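Local coordinates for 231aa long hypothetical protein-L-isoaspartate O-methyltransferase (Sulfolobus tokodaii, PDB 1VBF), which probably catalyses the S-adenosyl-L-methionine-dependent methyl esterification of L-isoaspartyl residues, a step in the repair or degradation of damaged proteins, at residues S2-I7 / A19-D24; V167-K172 / D204-I209; K103-A108 / L120-G125. One frame throughout, in Å; residues are numbered along the deposited sequence.

Contact 1. Residues S2-I7 / A19-D24; sequences SEKEEI and AFNKVD
K4 and F20 carry most of this contact, each reaching from its own helix across the gap; the nearest backbones, at K4 and N21, are 8.2 Å apart between CA atoms. The extended lysine chain and the phenylalanine slide past each other in opposite directions. K4 CG lies 3.8 Å from F20 CE2, with CZ a little farther off. The ring edge also meets the lysine's backbone: K4 O sits in the ring plane, 3.5 Å from F20 CE2. F20 reaches this place because its CG stands anti to the backbone N (chi1 -177°), which sends the ring out toward helix 4-10. The side chains of I7, one turn after K4, and F20 cross at about a right angle, I7 CG2 4.2 Å from F20 CZ. The lysine chain stays extended until its last torsion, passing high above the ring, and NZ donates a 2.9 Å hydrogen bond to N21 O, in the carbonyl plane and on a lone pair. With an alanine here, the N21 carbonyl would probably lose its ammonium partner and F20 CE2 its contact with the lysine CG. L56 and I60 of helix 56-65 pack on both I7 and F20, and Y83 also touches F20. The arrangement is that of a helical hairpin, helices 4-10 and 14-22, with a lysine of the first bonded to a carbonyl in the last turn of the second.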
loop_
_atom_site.group_PDB
_atom_site.type_symbol
_atom_site.label_atom_id
_atom_site.label_comp_id
_atom_site.label_asym_id
_atom_site.label_seq_id
_atom_site.Cartn_x
_atom_site.Cartn_y
_atom_site.Cartn_z
ATOM N N SER B 2 35.481 9.537 17.945
ATOM C CA SER B 2 35.004 8.363 18.663
ATOM C C SER B 2 34.933 7.168 17.741
ATOM O O SER B 2 35.509 6.115 18.025
ATOM C CB SER B 2 33.622 8.630 19.260
ATOM O OG SER B 2 33.103 7.490 19.918
ATOM N N GLU B 3 34.218 7.329 16.636
ATOM C CA GLU B 3 34.093 6.245 15.681
ATOM C C GLU B 3 35.152 6.410 14.621
ATOM O O GLU B 3 35.186 5.669 13.647
ATOM C CB GLU B 3 32.703 6.250 15.058
ATOM C CG GLU B 3 31.616 5.981 16.081
ATOM C CD GLU B 3 30.223 5.940 15.481
ATOM O OE1 GLU B 3 29.987 5.097 14.583
ATOM O OE2 GLU B 3 29.362 6.745 15.917
ATOM N N LYS B 4 36.027 7.385 14.844
ATOM C CA LYS B 4 37.098 7.690 13.910
ATOM C C LYS B 4 38.058 6.515 13.671
ATOM O O LYS B 4 38.367 6.181 12.513
ATOM C CB LYS B 4 37.864 8.928 14.393
ATOM C CG LYS B 4 38.890 9.476 13.408
ATOM C CD LYS B 4 39.491 10.775 13.907
ATOM C CE LYS B 4 40.277 11.520 12.806
ATOM N NZ LYS B 4 41.779 11.451 12.894
ATOM N N GLU B 5 38.516 5.892 14.763
ATOM C CA GLU B 5 39.421 4.745 14.693
ATOM C C GLU B 5 38.729 3.539 14.036
ATOM O O GLU B 5 39.367 2.815 13.284
ATOM C CB GLU B 5 39.930 4.389 16.094
ATOM C CG GLU B 5 40.986 3.265 16.167
ATOM C CD GLU B 5 40.412 1.826 16.024
ATOM O OE1 GLU B 5 39.248 1.568 16.439
ATOM O OE2 GLU B 5 41.148 0.941 15.519
ATOM N N GLU B 6 37.439 3.319 14.305
ATOM C CA GLU B 6 36.724 2.201 13.669
ATOM C C GLU B 6 36.832 2.345 12.144
ATOM O O GLU B 6 37.199 1.404 11.428
ATOM C CB GLU B 6 35.216 2.210 13.960
ATOM C CG GLU B 6 34.738 2.305 15.395
ATOM C CD GLU B 6 33.207 2.081 15.497
ATOM O OE1 GLU B 6 32.760 0.919 15.326
ATOM O OE2 GLU B 6 32.452 3.062 15.730
ATOM N N ILE B 7 36.468 3.537 11.668
ATOM C CA ILE B 7 36.462 3.846 10.254
ATOM C C ILE B 7 37.837 3.791 9.613
ATOM O O ILE B 7 37.980 3.286 8.493
ATOM C CB ILE B 7 35.842 5.240 9.986
ATOM C CG1 ILE B 7 34.446 5.321 10.601
ATOM C CG2 ILE B 7 35.727 5.479 8.493
ATOM C CD1 ILE B 7 33.730 6.591 10.315
ATOM N N ALA B 19 44.847 10.979 4.732
ATOM C CA ALA B 19 44.008 12.159 4.536
ATOM C C ALA B 19 42.878 12.165 5.601
ATOM O O ALA B 19 42.613 13.184 6.247
ATOM C CB ALA B 19 43.434 12.142 3.138
ATOM N N PHE B 20 42.244 11.007 5.800
ATOM C CA PHE B 20 41.171 10.872 6.777
ATOM C C PHE B 20 41.617 11.218 8.199
ATOM O O PHE B 20 40.866 11.824 8.972
ATOM C CB PHE B 20 40.597 9.450 6.775
ATOM C CG PHE B 20 39.426 9.285 7.721
ATOM C CD1 PHE B 20 38.234 9.993 7.517
ATOM C CD2 PHE B 20 39.546 8.508 8.869
ATOM C CE1 PHE B 20 37.204 9.933 8.435
ATOM C CE2 PHE B 20 38.516 8.449 9.791
ATOM C CZ PHE B 20 37.349 9.159 9.578
ATOM N N ASN B 21 42.832 10.808 8.552
ATOM C CA ASN B 21 43.324 11.098 9.873
ATOM C C ASN B 21 43.630 12.582 10.053
ATOM O O ASN B 21 43.318 13.169 11.084
ATOM C CB ASN B 21 44.574 10.296 10.182
ATOM C CG ASN B 21 44.753 10.086 11.668
ATOM O OD1 ASN B 21 44.793 8.958 12.136
ATOM N ND2 ASN B 21 44.840 11.166 12.417
ATOM N N LYS B 22 44.203 13.192 9.025
ATOM C CA LYS B 22 44.579 14.607 9.054
ATOM C C LYS B 22 43.475 15.702 8.956
ATOM O O LYS B 22 43.472 16.636 9.751
ATOM C CB LYS B 22 45.634 14.831 7.965
ATOM C CG LYS B 22 46.011 16.270 7.747
ATOM C CD LYS B 22 46.869 16.400 6.507
ATOM C CE LYS B 22 47.009 17.856 6.078
ATOM N NZ LYS B 22 47.862 17.960 4.860
ATOM N N VAL B 23 42.551 15.591 7.995
ATOM C CA VAL B 23 41.500 16.601 7.818
ATOM C C VAL B 23 40.471 16.626 8.951
ATOM O O VAL B 23 39.829 15.628 9.261
ATOM C CB VAL B 23 40.771 16.420 6.440
ATOM C CG1 VAL B 23 39.661 17.448 6.281
ATOM C CG2 VAL B 23 41.779 16.551 5.290
ATOM N N ASP B 24 40.316 17.783 9.571
ATOM C CA ASP B 24 39.390 17.911 10.685
ATOM C C ASP B 24 37.986 18.208 10.183
ATOM O O ASP B 24 37.665 19.350 9.865
ATOM C CB ASP B 24 39.876 19.016 11.637
ATOM C CG ASP B 24 38.972 19.190 12.844
ATOM O OD1 ASP B 24 38.056 18.357 13.017
ATOM O OD2 ASP B 24 39.175 20.155 13.620
#

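Contact 2. Residues V167-K172 / D204-I209; sequences VGRVQK and DDYDDI
G168 and Y206 bring the two backbones to 5.6 Å between CA atoms, and G168 has phi/psi of 89°/149°, where a CB would jam against the preceding carbonyl oxygen. The Y206 ring comes edge-on to this glycine: G168 CA lies in the ring plane, and Y206 CE2 is 3.8 Å from G168 C. R169 comes obliquely against the same ring, its CD 4.2 Å from the Y206 centroid in an off-centre CH-pi contact; bends at chi2 and chi3 set CD there and turn the guanidinium to D208. R169 NH1 forms a salt bridge with D208 OD2, guanidinium and carboxylate planes nearly parallel at 10° apart. R169 NH2 makes a second salt bridge, to D208 of the third subunit, so one arginine joins two copies of this aspartate. Within 167-172, Q171 NE2 donates to G168 O at 2.8 Å, with the acceptor close to the amide plane; the bond lies at the connection between the antiparallel strands 159-165 and 171-177. D208 is the N-cap of helix 209-223, its OD2 weakly bonded to F211 N. I209 meets I209 of the third and fourth subunits, consistent with the start of a trimeric coiled coil.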
loop_
_atom_site.group_PDB
_atom_site.type_symbol
_atom_site.label_atom_id
_atom_site.label_comp_id
_atom_site.label_asym_id
_atom_site.label_seq_id
_atom_site.Cartn_x
_atom_site.Cartn_y
_atom_site.Cartn_z
ATOM N N VAL B 167 15.492 5.576 -9.010
ATOM C CA VAL B 167 14.336 6.444 -8.818
ATOM C C VAL B 167 13.837 5.779 -7.527
ATOM O O VAL B 167 14.304 4.690 -7.180
ATOM C CB VAL B 167 13.332 6.291 -9.988
ATOM C CG1 VAL B 167 13.903 6.917 -11.227
ATOM C CG2 VAL B 167 13.059 4.832 -10.272
ATOM N N GLY B 168 12.950 6.391 -6.772
ATOM C CA GLY B 168 12.535 5.702 -5.560
ATOM C C GLY B 168 13.456 6.060 -4.416
ATOM O O GLY B 168 14.640 6.298 -4.623
ATOM N N ARG B 169 12.901 6.073 -3.211
ATOM C CA ARG B 169 13.601 6.472 -2.004
ATOM C C ARG B 169 14.735 5.591 -1.480
ATOM O O ARG B 169 15.299 5.876 -0.429
ATOM C CB ARG B 169 12.564 6.741 -0.914
ATOM C CG ARG B 169 11.144 6.674 -1.461
ATOM C CD ARG B 169 10.306 7.912 -1.217
ATOM N NE ARG B 169 9.802 7.973 0.154
ATOM C CZ ARG B 169 9.016 7.060 0.734
ATOM N NH1 ARG B 169 8.619 5.980 0.073
ATOM N NH2 ARG B 169 8.632 7.226 1.993
ATOM N N VAL B 170 15.075 4.530 -2.196
ATOM C CA VAL B 170 16.201 3.676 -1.801
ATOM C C VAL B 170 16.882 3.292 -3.101
ATOM O O VAL B 170 16.257 2.688 -3.950
ATOM C CB VAL B 170 15.754 2.396 -1.084
ATOM C CG1 VAL B 170 16.953 1.485 -0.842
ATOM C CG2 VAL B 170 15.144 2.746 0.231
ATOM N N GLN B 171 18.155 3.626 -3.265
ATOM C CA GLN B 171 18.841 3.342 -4.518
ATOM C C GLN B 171 19.959 2.341 -4.374
ATOM O O GLN B 171 20.058 1.657 -3.370
ATOM C CB GLN B 171 19.401 4.640 -5.097
ATOM C CG GLN B 171 18.411 5.795 -5.135
ATOM C CD GLN B 171 18.325 6.540 -3.824
ATOM O OE1 GLN B 171 19.326 6.764 -3.165
ATOM N NE2 GLN B 171 17.127 6.946 -3.450
ATOM N N LYS B 172 20.810 2.258 -5.383
ATOM C CA LYS B 172 21.938 1.344 -5.340
ATOM C C LYS B 172 23.217 2.109 -5.650
ATOM O O LYS B 172 23.226 2.990 -6.501
ATOM C CB LYS B 172 21.769 0.224 -6.363
ATOM C CG LYS B 172 20.716 -0.822 -6.024
ATOM C CD LYS B 172 20.079 -1.311 -7.313
ATOM C CE LYS B 172 19.489 -0.095 -8.084
ATOM N NZ LYS B 172 19.074 -0.383 -9.492
ATOM N N ASP B 204 9.961 13.629 -12.967
ATOM C CA ASP B 204 8.709 13.364 -12.254
ATOM C C ASP B 204 9.001 13.029 -10.786
ATOM O O ASP B 204 10.139 12.741 -10.435
ATOM C CB ASP B 204 7.898 12.251 -12.948
ATOM C CG ASP B 204 8.695 10.985 -13.197
ATOM O OD1 ASP B 204 9.933 11.067 -13.317
ATOM O OD2 ASP B 204 8.080 9.899 -13.305
ATOM N N ASP B 205 7.988 13.097 -9.929
ATOM C CA ASP B 205 8.176 12.835 -8.512
ATOM C C ASP B 205 8.232 11.364 -8.145
ATOM O O ASP B 205 7.957 10.485 -8.962
ATOM C CB ASP B 205 7.075 13.513 -7.702
ATOM C CG ASP B 205 7.289 13.373 -6.197
ATOM O OD1 ASP B 205 6.458 12.695 -5.530
ATOM O OD2 ASP B 205 8.294 13.932 -5.680
ATOM N N TYR B 206 8.599 11.102 -6.899
ATOM C CA TYR B 206 8.718 9.748 -6.397
ATOM C C TYR B 206 7.481 8.923 -6.675
ATOM O O TYR B 206 6.363 9.354 -6.380
ATOM C CB TYR B 206 8.981 9.754 -4.899
ATOM C CG TYR B 206 10.356 10.222 -4.520
ATOM C CD1 TYR B 206 10.585 11.542 -4.139
ATOM C CD2 TYR B 206 11.428 9.333 -4.503
ATOM C CE1 TYR B 206 11.844 11.967 -3.740
ATOM C CE2 TYR B 206 12.698 9.747 -4.107
ATOM C CZ TYR B 206 12.896 11.070 -3.726
ATOM O OH TYR B 206 14.147 11.488 -3.335
ATOM N N ASP B 207 7.691 7.717 -7.201
ATOM C CA ASP B 207 6.579 6.847 -7.544
ATOM C C ASP B 207 6.366 5.614 -6.666
ATOM O O ASP B 207 6.339 4.493 -7.167
ATOM C CB ASP B 207 6.716 6.401 -9.000
ATOM C CG ASP B 207 5.460 5.717 -9.519
ATOM O OD1 ASP B 207 4.364 6.317 -9.387
ATOM O OD2 ASP B 207 5.562 4.585 -10.053
ATOM N N ASP B 208 6.238 5.805 -5.360
ATOM C CA ASP B 208 5.975 4.684 -4.472
ATOM C C ASP B 208 4.579 5.002 -3.969
ATOM O O ASP B 208 4.181 6.174 -3.931
ATOM C CB ASP B 208 7.003 4.578 -3.334
ATOM C CG ASP B 208 7.275 5.900 -2.650
ATOM O OD1 ASP B 208 8.024 6.729 -3.208
ATOM O OD2 ASP B 208 6.743 6.113 -1.549
ATOM N N ILE B 209 3.835 3.949 -3.654
ATOM C CA ILE B 209 2.460 4.067 -3.211
ATOM C C ILE B 209 2.259 5.032 -2.043
ATOM O O ILE B 209 1.177 5.605 -1.890
ATOM C CB ILE B 209 1.867 2.646 -2.885
ATOM C CG1 ILE B 209 0.375 2.657 -3.190
ATOM C CG2 ILE B 209 2.139 2.241 -1.441
ATOM C CD1 ILE B 209 -0.343 1.436 -2.750
#

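Contact 3. Residues K103-A108 / L120-G125; sequences KMYNYA and LILGDG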
loop_
_atom_site.group_PDB
_atom_site.type_symbol
_atom_site.label_atom_id
_atom_site.label_comp_id
_atom_site.label_asym_id
_atom_site.label_seq_id
_atom_site.Cartn_x
_atom_site.Cartn_y
_atom_site.Cartn_z
ATOM N N LYS B 103 23.425 28.637 -2.317
ATOM C CA LYS B 103 23.699 28.807 -0.895
ATOM C C LYS B 103 24.771 27.834 -0.431
ATOM O O LYS B 103 25.649 28.189 0.341
ATOM C CB LYS B 103 22.430 28.608 -0.084
ATOM C CG LYS B 103 21.340 29.559 -0.485
ATOM C CD LYS B 103 20.177 29.513 0.474
ATOM C CE LYS B 103 19.061 30.440 0.038
ATOM N NZ LYS B 103 19.565 31.835 -0.023
HETATM N N MSE B 104 24.698 26.601 -0.917
HETATM C CA MSE B 104 25.668 25.574 -0.590
HETATM C C MSE B 104 27.054 25.963 -1.131
HETATM O O MSE B 104 28.071 25.800 -0.450
HETATM C CB MSE B 104 25.221 24.242 -1.198
HETATM C CG MSE B 104 26.100 23.050 -0.823
HETATM SE SE MSE B 104 26.015 22.463 1.055
HETATM C CE MSE B 104 24.735 23.721 1.789
ATOM N N TYR B 105 27.068 26.465 -2.365
ATOM C CA TYR B 105 28.274 26.916 -3.065
ATOM C C TYR B 105 28.981 28.002 -2.246
ATOM O O TYR B 105 30.215 28.030 -2.134
ATOM C CB TYR B 105 27.874 27.496 -4.431
ATOM C CG TYR B 105 29.008 28.080 -5.246
ATOM C CD1 TYR B 105 29.969 27.256 -5.808
ATOM C CD2 TYR B 105 29.138 29.461 -5.423
ATOM C CE1 TYR B 105 31.038 27.782 -6.517
ATOM C CE2 TYR B 105 30.200 29.992 -6.132
ATOM C CZ TYR B 105 31.145 29.144 -6.674
ATOM O OH TYR B 105 32.206 29.650 -7.372
ATOM N N ASN B 106 28.174 28.898 -1.687
ATOM C CA ASN B 106 28.682 29.993 -0.888
ATOM C C ASN B 106 29.306 29.484 0.401
ATOM O O ASN B 106 30.451 29.820 0.725
ATOM C CB ASN B 106 27.566 30.991 -0.558
ATOM C CG ASN B 106 27.034 31.724 -1.790
ATOM O OD1 ASN B 106 27.760 31.949 -2.756
ATOM N ND2 ASN B 106 25.764 32.119 -1.747
ATOM N N TYR B 107 28.540 28.672 1.131
ATOM C CA TYR B 107 28.980 28.128 2.403
ATOM C C TYR B 107 30.352 27.474 2.312
ATOM O O TYR B 107 31.168 27.616 3.223
ATOM C CB TYR B 107 27.945 27.133 2.922
ATOM C CG TYR B 107 28.348 26.383 4.186
ATOM C CD1 TYR B 107 28.193 26.944 5.466
ATOM C CD2 TYR B 107 28.900 25.112 4.096
ATOM C CE1 TYR B 107 28.585 26.237 6.616
ATOM C CE2 TYR B 107 29.294 24.415 5.221
ATOM C CZ TYR B 107 29.138 24.967 6.470
ATOM O OH TYR B 107 29.541 24.200 7.538
ATOM N N ALA B 108 30.632 26.782 1.214
ATOM C CA ALA B 108 31.918 26.099 1.089
ATOM C C ALA B 108 33.068 26.884 0.486
ATOM O O ALA B 108 34.221 26.500 0.661
ATOM C CB ALA B 108 31.745 24.802 0.308
ATOM N N LEU B 120 36.329 24.966 -7.968
ATOM C CA LEU B 120 34.938 24.962 -7.555
ATOM C C LEU B 120 33.957 25.620 -8.548
ATOM O O LEU B 120 33.918 26.840 -8.689
ATOM C CB LEU B 120 34.817 25.661 -6.203
ATOM C CG LEU B 120 35.648 25.073 -5.060
ATOM C CD1 LEU B 120 35.706 26.067 -3.910
ATOM C CD2 LEU B 120 35.050 23.729 -4.607
ATOM N N ILE B 121 33.129 24.799 -9.187
ATOM C CA ILE B 121 32.132 25.246 -10.157
ATOM C C ILE B 121 30.714 25.329 -9.582
ATOM O O ILE B 121 30.298 24.443 -8.837
ATOM C CB ILE B 121 32.086 24.271 -11.357
ATOM C CG1 ILE B 121 33.304 24.490 -12.251
ATOM C CG2 ILE B 121 30.801 24.449 -12.152
ATOM C CD1 ILE B 121 34.614 24.392 -11.551
ATOM N N LEU B 122 29.983 26.392 -9.941
ATOM C CA LEU B 122 28.591 26.578 -9.521
ATOM C C LEU B 122 27.778 26.256 -10.778
ATOM O O LEU B 122 27.721 27.068 -11.675
ATOM C CB LEU B 122 28.328 28.024 -9.137
ATOM C CG LEU B 122 27.101 28.305 -8.255
ATOM C CD1 LEU B 122 26.556 29.663 -8.641
ATOM C CD2 LEU B 122 26.008 27.223 -8.383
ATOM N N GLY B 123 27.155 25.085 -10.852
ATOM C CA GLY B 123 26.419 24.745 -12.053
ATOM C C GLY B 123 25.714 23.407 -11.988
ATOM O O GLY B 123 25.597 22.804 -10.924
ATOM N N ASP B 124 25.240 22.940 -13.136
ATOM C CA ASP B 124 24.507 21.690 -13.253
ATOM C C ASP B 124 25.487 20.534 -13.264
ATOM O O ASP B 124 26.118 20.253 -14.288
ATOM C CB ASP B 124 23.710 21.717 -14.557
ATOM C CG ASP B 124 22.877 20.470 -14.774
ATOM O OD1 ASP B 124 23.085 19.440 -14.099
ATOM O OD2 ASP B 124 22.002 20.523 -15.653
ATOM N N GLY B 125 25.604 19.851 -12.137
ATOM C CA GLY B 125 26.529 18.735 -12.046
ATOM C C GLY B 125 26.235 17.610 -13.020
ATOM O O GLY B 125 27.108 16.808 -13.350
HETATM O O HOH W 1 34.607 29.159 -6.864
#
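L120 meets the aromatic side chain of Y105 at the outer edge of a beta-alpha-beta unit of the Rossmann-like methyltransferase fold, in which strand 94-99, helix 102-109 and strand 118-122 follow one another. The axes of helix 103-108 and strand 120-122 run nearly antiparallel, at 157°, and approach to 9.3 Å; Y105 spans much of that gap. A chi1 of 177° swings the Y105 ring off the helix toward the strand, alongside which it lies, the hydroxyl end by L120 and the CB end by L122. L120 contributes its CB, 4.3 Å from Y105 CE1, and its carbonyl oxygen, which lies in the ring plane at the edge. One water bridges the two elements here: it donates a 3.0 Å hydrogen bond to L120 O and also bonds Y105 OH. I121 turns its side chain to the other face of the sheet, where it packs on V98 and Y129, and offers Y105 only its backbone: I121 C is 3.9 Å from Y105 CE1. Backbone hydrogen bonding of I121 with S97 and E99 ties the segment to strand 94-99 in the sheet. L122 points back to the helix and lies across one face of the ring. Its CB stands over the ring centre, 3.7 Å from the Y105 centroid in a CH-pi contact, while L122 CG rests 3.6 Å from Y105 CG.

How the contacts relate
The three contacts are well separated and none touches another. Contact 1 joins the two N-terminal helices, and contact 2 lies on the opposite side of the chain's centre, 33 Å away between contact centres. Contact 3 is 26 Å from contact 1 and 25 Å from contact 2, again between centres. Contacts 2 and 3 reach the same mixed sheet: strand 118-122 is one of its outermost strands within the chain, while 171-177 lies next to the other. Both also touch the third subunit; no other chain touches contact 1. In Rossmann-like methyltransferases the cofactor lies at the C-terminal ends of the parallel strands, so contact 3 is probably the one nearest that site.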